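PDB 2UY6: PAP fimbrial major pilin protein from Escherichia coli, which polymerizes into the thick, right-handed helical rod of the P pilus, the surface fibre with which the bacterium colonizes the epithelium of specific host organs. Local coordinates for residues 102-107 / 136-141. The protein carries 2 engineered substitutions. Residues are numbered along the deposited sequence; the frame is centred on the assembly and turned at random.
Sequences AIVVQG and VVKKSS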
# COMPACT_ATOMS: atom_id res chain seq x y z
N ALA B 102 13.37 23.53 -24.47
CA ALA B 102 13.55 22.79 -23.23
C ALA B 102 12.38 23.13 -22.30
O ALA B 102 11.77 24.19 -22.42
CB ALA B 102 14.87 23.17 -22.59
N ILE B 103 12.07 22.22 -21.37
CA ILE B 103 10.98 22.45 -20.43
C ILE B 103 11.49 22.63 -19.01
O ILE B 103 12.34 21.88 -18.54
CB ILE B 103 9.96 21.29 -20.44
CG1 ILE B 103 9.31 21.19 -21.82
CG2 ILE B 103 8.88 21.53 -19.37
CD1 ILE B 103 8.29 20.08 -21.94
N VAL B 104 10.94 23.63 -18.34
CA VAL B 104 11.30 23.97 -16.96
C VAL B 104 10.06 23.81 -16.06
O VAL B 104 8.97 24.26 -16.41
CB VAL B 104 11.83 25.42 -16.91
CG1 VAL B 104 11.69 26.00 -15.52
CG2 VAL B 104 13.30 25.43 -17.34
N VAL B 105 10.24 23.16 -14.92
CA VAL B 105 9.12 22.94 -14.00
C VAL B 105 9.39 23.50 -12.61
O VAL B 105 10.42 23.22 -11.99
CB VAL B 105 8.77 21.44 -13.89
CG1 VAL B 105 7.58 21.23 -12.94
CG2 VAL B 105 8.43 20.89 -15.27
N GLN B 106 8.43 24.30 -12.14
CA GLN B 106 8.50 24.95 -10.84
C GLN B 106 7.49 24.33 -9.86
O GLN B 106 6.31 24.17 -10.18
CB GLN B 106 8.22 26.45 -11.01
CG GLN B 106 8.49 27.30 -9.79
CD GLN B 106 8.42 28.79 -10.08
OE1 GLN B 106 9.11 29.30 -10.97
NE2 GLN B 106 7.57 29.50 -9.34
N GLY B 107 7.98 24.00 -8.67
CA GLY B 107 7.13 23.38 -7.67
C GLY B 107 6.52 24.34 -6.68
O GLY B 107 5.44 24.87 -6.92
N VAL B 136 7.03 25.64 -18.06
CA VAL B 136 7.21 26.61 -19.13
C VAL B 136 8.17 26.06 -20.18
O VAL B 136 9.11 25.32 -19.87
CB VAL B 136 7.81 27.94 -18.61
CG1 VAL B 136 6.80 28.68 -17.75
CG2 VAL B 136 9.06 27.64 -17.80
N VAL B 137 7.92 26.41 -21.43
CA VAL B 137 8.77 25.98 -22.53
C VAL B 137 9.66 27.17 -22.92
O VAL B 137 9.20 28.31 -22.95
CB VAL B 137 7.93 25.57 -23.76
CG1 VAL B 137 8.84 25.23 -24.94
CG2 VAL B 137 7.05 24.38 -23.40
N LYS B 138 10.93 26.91 -23.19
CA LYS B 138 11.83 27.98 -23.59
C LYS B 138 13.00 27.45 -24.41
O LYS B 138 13.19 26.24 -24.51
CB LYS B 138 12.36 28.73 -22.37
CG LYS B 138 13.42 28.00 -21.57
CD LYS B 138 13.77 28.79 -20.33
CE LYS B 138 15.08 28.34 -19.73
NZ LYS B 138 16.19 28.59 -20.69
N LYS B 139 13.75 28.36 -25.01
CA LYS B 139 14.90 27.98 -25.81
C LYS B 139 15.88 27.30 -24.87
O LYS B 139 16.04 27.72 -23.72
CB LYS B 139 15.56 29.20 -26.46
CG LYS B 139 16.70 28.85 -27.40
CD LYS B 139 17.22 30.06 -28.16
CE LYS B 139 17.87 31.07 -27.23
NZ LYS B 139 18.39 32.25 -27.99
N SER B 140 16.51 26.24 -25.35
CA SER B 140 17.48 25.48 -24.57
C SER B 140 18.65 26.35 -24.17
O SER B 140 18.99 27.30 -24.86
CB SER B 140 17.99 24.30 -25.39
OG SER B 140 19.12 23.72 -24.79
N SER B 141 19.28 26.03 -23.04
CA SER B 141 20.44 26.79 -22.58
C SER B 141 21.72 26.21 -23.20
O SER B 141 22.83 26.61 -22.85
CB SER B 141 20.54 26.76 -21.05
OG SER B 141 19.57 27.60 -20.46
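Strands 102-106 and 136-139 run antiparallel as neighbours in a sheet of the immunoglobulin-like pilin domain. Strand 101-106 lies there between strands 130-139 and 93-94. Four backbone hydrogen bonds join the two segments. Ala102 and Lys138 form one hydrogen-bonded pair, with Ala102 N to Lys138 O at 2.7 Å. Val104 and Val136 form the next. The straightest bond is Val104 N to Val136 O, 171° at the hydrogen. Between these pairs lies the non-hydrogen-bonded pair Ile103 and Val137. Here the backbones draw closer, Ile103 CA to Val137 CA 4.7 Å. CA-H...O contacts run from Val137 CA to Ala102 O and from Ile103 CA to Val136 O.

Packing is tightest where Val104 and Val136 lie side by side, though both are partly exposed. Val136 CG1 stands anti to the carbonyl carbon (chi1 -69°), which puts CG2 in the crowded position between N and the carbonyl carbon. Val136 CG2 lies 3.7 Å from Val104 CB, close to Val104 CG1 as well. At one end of this face Ala102 is buried against Ser140 and Val86. The Lys138 chain is the loose side. It crosses Val104 obliquely, Lys138 CE 4.2 Å from Val104 CG2. A bend at chi4 (63°) turns Lys138 NZ back to a hydrogen bond with Lys139 O, 3.2 Å away.

On the other face, Ile103 and Val137 are buried but touch loosely, Ile103 CG1 to Val137 CG2 4.2 Å. Val137 also meets Phe35, and Ile103 packs on an apolar side chain from the chain of another protein.

Main-chain polar groups thus set the register. The face of Ile103 and Val137 is apolar and buried; that of Val104 and Val136 is apolar but partly exposed, with the Lys138 ammonium salt-bridged to Glu92, which probably balances its charge.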